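Local coordinates for PpBBE-like 1 D396N (PDB 6EO5), which oxidises cellobiose in its native form, a moss berberine bridge enzyme-like flavoprotein with bi-covalently bound FAD, represented here by a variant, at residues A[62-65]-A[66-70]; A[89-92]-A[93-96]; A[300-303]-A[304-307]. All coordinates share one frame; numbering follows the deposited sequence.

Overall arrangement
All three are local contacts, each within one continuous stretch of chain. Interactions 1 and 2 belong to the FAD-binding domain and touch each other: Leu95 of strand 95-98 packs against the helix of interaction 1. Interaction 1 is half surface, half core, with backbone hydrogen bonds and a disulfide cysteine; interaction 2 is a partly buried loop leading into the sheet, where a guanidinium lies over a valine without any hydrogen bond between its segments. Interaction 3, whose centre is about 43 Å from that of interaction 1 and about 38 Å from that of interaction 2, is buried. It caps a short helix with reciprocal side-chain to backbone bonds and packs a tryptophan on aliphatic groups.

Interaction 1 (A[62-65]-A[66-70]); sequences NAVF and CAKQV
Asn62 and Cys66, one helical turn apart, meet through both backbone and side chain, and the same spacing governs the rest of this contact on helix 57-70. The evidence for regular alpha-helix lies in successive i to i+4 bonds. Cys66 N reaches Asn62 O at 2.8 Å, with an N-H...O angle of 161°. Ala67 N to Ala63 O is 2.9 Å, and Gln69 N to Phe65 O is 3.1 Å. Between them, Lys68 N to Val64 O is weak, at 3.4 Å.

Among the side chains, the Asn62 amide swings forward along the helix because CG stands anti to the backbone N (chi1 169°), which brings ND2 to 3.6 Å from Cys66 SG. That sulfur is joined to Cys17 in a disulfide, and Leu18 of helix 14-21 touches both residues. Phe65 and Gln69 cross on the exposed side with ring and amide planes 84° apart; Gln69 OE1 approaches the ring obliquely, near CE2 and CZ. Lys68 runs its methylenes beside Val64, CE lying 4.2 Å from Val64 CG1. Its NZ is hydrogen-bonded to Ala178 O.

The buried face is aliphatic: Ala63 meets Leu95 and Val97 of strand 95-98, while Val64 and Ala67 meet Ile74 of strand 74-77. In chain order the helix links strand 50-53 to strand 74-77, which run parallel with strand 95-98 between them, a beta-alpha-beta crossover. Chemically the helix is divided: small apolar groups permit close approach to the strands, a covalent bond ties one flank to the N-terminal helix, while Phe65, Lys68 and the Gln69 amide lie toward the more exposed sides.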
ATOM      1  N   ASN A  62     -23.659   9.011  10.896  1.00 77.32           N
ATOM      2  CA  ASN A  62     -24.811   9.377  10.084  1.00 75.36           C
ATOM      3  C   ASN A  62     -24.768   8.683   8.733  1.00 81.02           C
ATOM      4  O   ASN A  62     -25.777   8.131   8.275  1.00 82.42           O
ATOM      5  CB  ASN A  62     -24.867  10.886   9.890  1.00 77.55           C
ATOM      6  CG  ASN A  62     -25.877  11.287   8.843  1.00 82.64           C
ATOM      7  OD1 ASN A  62     -25.555  11.395   7.661  1.00 85.02           O
ATOM      8  ND2 ASN A  62     -27.114  11.494   9.268  1.00 85.88           N
ATOM      9  N   ALA A  63     -23.606   8.717   8.069  1.00 81.55           N
ATOM     10  CA  ALA A  63     -23.476   8.069   6.766  1.00 78.15           C
ATOM     11  C   ALA A  63     -23.752   6.571   6.864  1.00 73.82           C
ATOM     12  O   ALA A  63     -24.448   6.006   6.015  1.00 69.11           O
ATOM     13  CB  ALA A  63     -22.085   8.333   6.184  1.00 70.22           C
ATOM     14  N   VAL A  64     -23.230   5.917   7.904  1.00 70.81           N
ATOM     15  CA  VAL A  64     -23.457   4.486   8.074  1.00 71.40           C
ATOM     16  C   VAL A  64     -24.933   4.206   8.332  1.00 79.27           C
ATOM     17  O   VAL A  64     -25.494   3.224   7.829  1.00 80.07           O
ATOM     18  CB  VAL A  64     -22.568   3.939   9.205  1.00 71.11           C
ATOM     19  CG1 VAL A  64     -22.933   2.496   9.529  1.00 71.26           C
ATOM     20  CG2 VAL A  64     -21.098   4.057   8.823  1.00 69.95           C
ATOM     21  N   PHE A  65     -25.588   5.063   9.115  1.00 81.31           N
ATOM     22  CA  PHE A  65     -27.012   4.879   9.362  1.00 78.74           C
ATOM     23  C   PHE A  65     -27.823   5.117   8.090  1.00 82.33           C
ATOM     24  O   PHE A  65     -28.722   4.335   7.756  1.00 80.84           O
ATOM     25  CB  PHE A  65     -27.468   5.810  10.487  1.00 78.69           C
ATOM     26  CG  PHE A  65     -28.955   5.822  10.699  1.00 83.68           C
ATOM     27  CD1 PHE A  65     -29.560   4.889  11.526  1.00 82.61           C
ATOM     28  CD2 PHE A  65     -29.753   6.766  10.063  1.00 85.96           C
ATOM     29  CE1 PHE A  65     -30.930   4.896  11.710  1.00 82.70           C
ATOM     30  CE2 PHE A  65     -31.122   6.776  10.245  1.00 83.21           C
ATOM     31  CZ  PHE A  65     -31.710   5.843  11.068  1.00 81.15           C
ATOM     32  N   CYS A  66     -27.512   6.193   7.365  1.00 81.11           N
ATOM     33  CA  CYS A  66     -28.297   6.556   6.190  1.00 80.31           C
ATOM     34  C   CYS A  66     -28.138   5.552   5.058  1.00 84.11           C
ATOM     35  O   CYS A  66     -29.075   5.348   4.275  1.00 85.82           O
ATOM     36  CB  CYS A  66     -27.903   7.950   5.706  1.00 84.12           C
ATOM     37  SG  CYS A  66     -28.527   9.275   6.763  1.00 99.07           S
ATOM     38  N   ALA A  67     -26.962   4.946   4.926  1.00 81.17           N
ATOM     39  CA  ALA A  67     -26.782   3.978   3.856  1.00 78.66           C
ATOM     40  C   ALA A  67     -27.593   2.725   4.126  1.00 80.39           C
ATOM     41  O   ALA A  67     -28.150   2.127   3.198  1.00 81.18           O
ATOM     42  CB  ALA A  67     -25.303   3.643   3.689  1.00 75.71           C
ATOM     43  N   LYS A  68     -27.676   2.319   5.397  1.00 78.31           N
ATOM     44  CA  LYS A  68     -28.492   1.166   5.763  1.00 76.86           C
ATOM     45  C   LYS A  68     -29.971   1.441   5.519  1.00 84.54           C
ATOM     46  O   LYS A  68     -30.714   0.548   5.097  1.00 86.64           O
ATOM     47  CB  LYS A  68     -28.250   0.801   7.227  1.00 77.08           C
ATOM     48  CG  LYS A  68     -26.876   0.244   7.509  1.00 72.52           C
ATOM     49  CD  LYS A  68     -26.780  -0.314   8.915  1.00 76.35           C
ATOM     50  CE  LYS A  68     -26.700   0.787   9.953  1.00 81.00           C
ATOM     51  NZ  LYS A  68     -26.850   0.224  11.323  1.00 80.10           N
ATOM     52  N   GLN A  69     -30.409   2.678   5.766  1.00 86.57           N
ATOM     53  CA  GLN A  69     -31.825   3.012   5.665  1.00 84.07           C
ATOM     54  C   GLN A  69     -32.274   3.113   4.211  1.00 82.82           C
ATOM     55  O   GLN A  69     -33.343   2.612   3.850  1.00 83.79           O
ATOM     56  CB  GLN A  69     -32.093   4.318   6.401  1.00 86.08           C
ATOM     57  CG  GLN A  69     -33.480   4.441   6.971  1.00 88.96           C
ATOM     58  CD  GLN A  69     -33.804   5.873   7.318  1.00 98.35           C
ATOM     59  OE1 GLN A  69     -33.671   6.291   8.471  1.00 97.42           O
ATOM     60  NE2 GLN A  69     -34.213   6.648   6.313  1.00 95.96           N
ATOM     61  N   VAL A  70     -31.478   3.775   3.365  1.00 82.08           N
ATOM     62  CA  VAL A  70     -31.806   3.884   1.943  1.00 80.52           C
ATOM     63  C   VAL A  70     -31.458   2.606   1.178  1.00 83.55           C
ATOM     64  O   VAL A  70     -31.960   2.393   0.063  1.00 83.25           O
ATOM     65  CB  VAL A  70     -31.104   5.119   1.344  1.00 81.75           C
ATOM     66  CG1 VAL A  70     -31.474   5.332  -0.117  1.00 83.14           C
ATOM     67  CG2 VAL A  70     -31.463   6.365   2.140  1.00 85.79           C
TER

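Interaction 2 (A[89-92]-A[93-96]); sequences GGRD and GVLV
In the loop that leads into strand 95-98 of the FAD-binding domain, the guanidinium of Arg91 lies flat over a methyl group of Val94. Val94 CG2 sits 3.3 Å above the guanidinium plane and over its centre, with Arg91 CZ its closest atom at 3.4 Å. The two side chains cross at about a right angle. Arg91 reaches this place by a chain that sets CG between the backbone N and the carbonyl carbon (chi1 68°) and bends at chi2 (-140°), so that CG too comes alongside the methyl, 3.7 Å from Val94 CG2. NH1 also gives a weak bond to Gly89 O at 2.9 Å, with an N-H...O angle of 123°, and a hydrogen bond to Asn463 O. Strand 95-98, which this loop enters, is an inner strand of the four-stranded sheet, parallel to both 50-53 and 74-77; Leu95 pairs with Gly73 and Val75, and Val96 with Ala50. Replacing Arg91 by an alanine would probably leave Val94 CG2 without the flat group over it and the carbonyls of Gly89 and Asn463 without this donor. To the side of the same methyl the chain passes as bare backbone, Gly89 CA lying 4.0 Å from Val94 CG2. Farther round the turn, Asp92 OD1 accepts from Ala47 N.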
ATOM      1  N   GLY A  89     -16.137   2.036  -4.626  1.00 60.37           N
ATOM      2  CA  GLY A  89     -17.126   1.006  -4.377  1.00 56.54           C
ATOM      3  C   GLY A  89     -16.837  -0.326  -5.041  1.00 62.62           C
ATOM      4  O   GLY A  89     -17.327  -1.361  -4.562  1.00 66.09           O
ATOM      5  N   GLY A  90     -16.068  -0.347  -6.131  1.00 62.97           N
ATOM      6  CA  GLY A  90     -15.935  -1.567  -6.905  1.00 64.45           C
ATOM      7  C   GLY A  90     -17.210  -1.989  -7.602  1.00 62.58           C
ATOM      8  O   GLY A  90     -17.309  -3.125  -8.061  1.00 64.47           O
ATOM      9  N   ARG A  91     -18.189  -1.087  -7.682  1.00 64.87           N
ATOM     10  CA  ARG A  91     -19.480  -1.240  -8.343  1.00 63.83           C
ATOM     11  C   ARG A  91     -20.129   0.136  -8.361  1.00 66.10           C
ATOM     12  O   ARG A  91     -19.704   1.040  -7.633  1.00 67.73           O
ATOM     13  CB  ARG A  91     -20.384  -2.242  -7.620  1.00 55.36           C
ATOM     14  CG  ARG A  91     -20.842  -1.738  -6.260  1.00 61.42           C
ATOM     15  CD  ARG A  91     -20.845  -2.842  -5.239  1.00 64.27           C
ATOM     16  NE  ARG A  91     -21.442  -2.435  -3.966  1.00 68.60           N
ATOM     17  CZ  ARG A  91     -20.761  -2.211  -2.844  1.00 65.94           C
ATOM     18  NH1 ARG A  91     -19.443  -2.337  -2.828  1.00 69.70           N
ATOM     19  NH2 ARG A  91     -21.397  -1.861  -1.735  1.00 67.50           N
ATOM     20  N   ASP A  92     -21.180   0.279  -9.166  1.00 61.94           N
ATOM     21  CA  ASP A  92     -21.891   1.549  -9.239  1.00 57.48           C
ATOM     22  C   ASP A  92     -22.869   1.710  -8.083  1.00 61.91           C
ATOM     23  O   ASP A  92     -23.382   0.731  -7.529  1.00 62.27           O
ATOM     24  CB  ASP A  92     -22.652   1.672 -10.551  1.00 64.82           C
ATOM     25  CG  ASP A  92     -21.788   2.158 -11.666  1.00 68.54           C
ATOM     26  OD1 ASP A  92     -20.678   2.646 -11.354  1.00 69.61           O
ATOM     27  OD2 ASP A  92     -22.221   2.067 -12.839  1.00 65.21           O
ATOM     28  N   GLY A  93     -23.114   2.967  -7.714  1.00 66.12           N
ATOM     29  CA  GLY A  93     -24.191   3.303  -6.803  1.00 62.82           C
ATOM     30  C   GLY A  93     -23.876   3.268  -5.331  1.00 62.06           C
ATOM     31  O   GLY A  93     -24.804   3.209  -4.519  1.00 69.30           O
ATOM     32  N   VAL A  94     -22.623   3.318  -4.949  1.00 69.28           N
ATOM     33  CA  VAL A  94     -22.256   3.235  -3.542  1.00 67.22           C
ATOM     34  C   VAL A  94     -22.230   4.639  -2.947  1.00 66.25           C
ATOM     35  O   VAL A  94     -22.143   5.640  -3.657  1.00 66.20           O
ATOM     36  CB  VAL A  94     -20.902   2.506  -3.406  1.00 66.69           C
ATOM     37  CG1 VAL A  94     -20.322   2.603  -2.012  1.00 67.69           C
ATOM     38  CG2 VAL A  94     -21.081   1.049  -3.798  1.00 64.91           C
ATOM     39  N   LEU A  95     -22.368   4.726  -1.626  1.00 68.61           N
ATOM     40  CA  LEU A  95     -22.069   5.959  -0.902  1.00 62.64           C
ATOM     41  C   LEU A  95     -20.593   5.936  -0.531  1.00 65.67           C
ATOM     42  O   LEU A  95     -20.157   5.083   0.255  1.00 66.41           O
ATOM     43  CB  LEU A  95     -22.937   6.101   0.347  1.00 64.94           C
ATOM     44  CG  LEU A  95     -22.592   7.273   1.277  1.00 68.74           C
ATOM     45  CD1 LEU A  95     -22.826   8.612   0.586  1.00 68.40           C
ATOM     46  CD2 LEU A  95     -23.353   7.190   2.598  1.00 65.90           C
ATOM     47  N   VAL A  96     -19.824   6.862  -1.098  1.00 64.01           N
ATOM     48  CA  VAL A  96     -18.400   6.985  -0.796  1.00 63.18           C
ATOM     49  C   VAL A  96     -18.241   7.926   0.385  1.00 61.06           C
ATOM     50  O   VAL A  96     -18.606   9.103   0.308  1.00 63.50           O
ATOM     51  CB  VAL A  96     -17.603   7.498  -2.006  1.00 65.44           C
ATOM     52  CG1 VAL A  96     -16.150   7.753  -1.596  1.00 59.75           C
ATOM     53  CG2 VAL A  96     -17.687   6.520  -3.184  1.00 58.98           C
TER

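Interaction 3 (A[300-303]-A[304-307]); sequences LNWI and QLIL
Asn301 and Gln304 grip each other through reciprocal bonds at the start of helix 302-308, a capping box. Asn301, the N-cap residue, offers OD1 to Gln304 N at 2.9 Å, the donor nearly in line with the side-chain C=O. In return Asn301 N gives its hydrogen to Gln304 OE1 at 3.0 Å, almost perfectly straight with an N-H...O angle of 178°. A chi1 of 68° turns the asparagine amide toward Gln304 N, and the two amide planes stand 43° apart. The other half of the glutamine amide is used as well, since NE2 bonds Ser314 O.

Backbone acceptors then take up the helical pattern. Leu305 N reaches Asn301 O at 3.0 Å, and Ile306 N reaches Trp302 O at 3.1 Å. Leu307 N to Ile303 O is weak, at 3.4 Å.

Aliphatic groups complete the turn. Leu305 CD2 and Ile306 CG1 lie over one face of the Trp302 ring, the former 3.4 Å from CZ3 and the latter offset toward the rim, while NE1 makes a weak hydrogen bond with Thr136 OG1. Trp130 of helix 122-133 touches Trp302, and Val222 of strand 222-230 lies against it too. Leu300 CB packs on Gln304 CB at 3.8 Å where strand 294-300 ends.

In this buried setting the capping box gives partners to two N-H groups at the strand-to-helix junction, and both carbonyl oxygens of the paired amides are occupied by backbone donors.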
ATOM      1  N   LEU A 300      21.819  12.056   3.381  1.00 57.54           N
ATOM      2  CA  LEU A 300      20.686  12.969   3.505  1.00 57.45           C
ATOM      3  C   LEU A 300      20.120  12.880   4.912  1.00 56.27           C
ATOM      4  O   LEU A 300      20.437  11.958   5.665  1.00 57.87           O
ATOM      5  CB  LEU A 300      19.567  12.622   2.509  1.00 61.97           C
ATOM      6  CG  LEU A 300      19.901  12.527   1.029  1.00 61.82           C
ATOM      7  CD1 LEU A 300      18.726  11.965   0.268  1.00 60.21           C
ATOM      8  CD2 LEU A 300      20.254  13.910   0.533  1.00 65.09           C
ATOM      9  N   ASN A 301      19.258  13.834   5.268  1.00 54.38           N
ATOM     10  CA  ASN A 301      18.418  13.642   6.438  1.00 56.37           C
ATOM     11  C   ASN A 301      17.116  12.978   5.996  1.00 65.34           C
ATOM     12  O   ASN A 301      16.870  12.776   4.800  1.00 60.76           O
ATOM     13  CB  ASN A 301      18.175  14.959   7.180  1.00 58.62           C
ATOM     14  CG  ASN A 301      17.324  15.947   6.402  1.00 62.85           C
ATOM     15  OD1 ASN A 301      16.330  15.590   5.760  1.00 65.03           O
ATOM     16  ND2 ASN A 301      17.698  17.217   6.481  1.00 62.21           N
ATOM     17  N   TRP A 302      16.249  12.668   6.967  1.00 62.29           N
ATOM     18  CA  TRP A 302      15.105  11.812   6.671  1.00 61.13           C
ATOM     19  C   TRP A 302      14.118  12.491   5.719  1.00 61.80           C
ATOM     20  O   TRP A 302      13.661  11.878   4.746  1.00 61.42           O
ATOM     21  CB  TRP A 302      14.411  11.377   7.964  1.00 58.89           C
ATOM     22  CG  TRP A 302      13.293  10.406   7.693  1.00 64.69           C
ATOM     23  CD1 TRP A 302      11.941  10.645   7.785  1.00 62.88           C
ATOM     24  CD2 TRP A 302      13.429   9.056   7.231  1.00 63.47           C
ATOM     25  NE1 TRP A 302      11.237   9.516   7.436  1.00 62.79           N
ATOM     26  CE2 TRP A 302      12.122   8.529   7.085  1.00 63.22           C
ATOM     27  CE3 TRP A 302      14.526   8.240   6.933  1.00 58.43           C
ATOM     28  CZ2 TRP A 302      11.885   7.220   6.659  1.00 57.91           C
ATOM     29  CZ3 TRP A 302      14.287   6.936   6.513  1.00 63.62           C
ATOM     30  CH2 TRP A 302      12.976   6.441   6.376  1.00 56.23           C
ATOM     31  N   ILE A 303      13.778  13.761   5.972  1.00 59.08           N
ATOM     32  CA  ILE A 303      12.773  14.409   5.132  1.00 58.93           C
ATOM     33  C   ILE A 303      13.325  14.681   3.734  1.00 61.79           C
ATOM     34  O   ILE A 303      12.552  14.788   2.771  1.00 61.21           O
ATOM     35  CB  ILE A 303      12.227  15.687   5.810  1.00 61.90           C
ATOM     36  CG1 ILE A 303      10.805  15.968   5.329  1.00 60.95           C
ATOM     37  CG2 ILE A 303      13.150  16.909   5.597  1.00 56.54           C
ATOM     38  CD1 ILE A 303       9.781  14.988   5.893  1.00 60.77           C
ATOM     39  N   GLN A 304      14.652  14.766   3.593  1.00 63.50           N
ATOM     40  CA  GLN A 304      15.257  14.815   2.265  1.00 63.82           C
ATOM     41  C   GLN A 304      15.142  13.475   1.567  1.00 61.43           C
ATOM     42  O   GLN A 304      15.014  13.421   0.341  1.00 62.08           O
ATOM     43  CB  GLN A 304      16.728  15.209   2.360  1.00 60.77           C
ATOM     44  CG  GLN A 304      16.975  16.658   2.663  1.00 61.53           C
ATOM     45  CD  GLN A 304      18.451  16.942   2.823  1.00 62.87           C
ATOM     46  OE1 GLN A 304      19.120  16.354   3.675  1.00 60.89           O
ATOM     47  NE2 GLN A 304      18.977  17.824   1.980  1.00 64.29           N
ATOM     48  N   LEU A 305      15.239  12.386   2.334  1.00 60.25           N
ATOM     49  CA  LEU A 305      15.154  11.057   1.753  1.00 59.15           C
ATOM     50  C   LEU A 305      13.768  10.817   1.165  1.00 61.95           C
ATOM     51  O   LEU A 305      13.632  10.286   0.053  1.00 56.30           O
ATOM     52  CB  LEU A 305      15.490  10.005   2.811  1.00 56.01           C
ATOM     53  CG  LEU A 305      15.230   8.632   2.198  1.00 61.11           C
ATOM     54  CD1 LEU A 305      16.480   8.115   1.505  1.00 55.61           C
ATOM     55  CD2 LEU A 305      14.651   7.640   3.191  1.00 58.78           C
ATOM     56  N   ILE A 306      12.728  11.234   1.897  1.00 61.71           N
ATOM     57  CA  ILE A 306      11.362  11.184   1.388  1.00 58.59           C
ATOM     58  C   ILE A 306      11.256  11.924   0.062  1.00 60.75           C
ATOM     59  O   ILE A 306      10.585  11.472  -0.868  1.00 63.57           O
ATOM     60  CB  ILE A 306      10.398  11.764   2.436  1.00 58.83           C
ATOM     61  CG1 ILE A 306      10.569  11.026   3.758  1.00 60.05           C
ATOM     62  CG2 ILE A 306       8.971  11.666   1.957  1.00 55.18           C
ATOM     63  CD1 ILE A 306      10.181   9.583   3.677  1.00 55.93           C
ATOM     64  N   LEU A 307      11.919  13.075  -0.052  1.00 62.82           N
ATOM     65  CA  LEU A 307      11.817  13.831  -1.293  1.00 60.12           C
ATOM     66  C   LEU A 307      12.541  13.122  -2.424  1.00 60.93           C
ATOM     67  O   LEU A 307      12.033  13.053  -3.549  1.00 63.29           O
ATOM     68  CB  LEU A 307      12.362  15.239  -1.089  1.00 61.63           C
ATOM     69  CG  LEU A 307      11.451  16.120  -0.231  1.00 62.02           C
ATOM     70  CD1 LEU A 307      12.237  17.208   0.488  1.00 58.02           C
ATOM     71  CD2 LEU A 307      10.362  16.712  -1.106  1.00 60.90           C
TER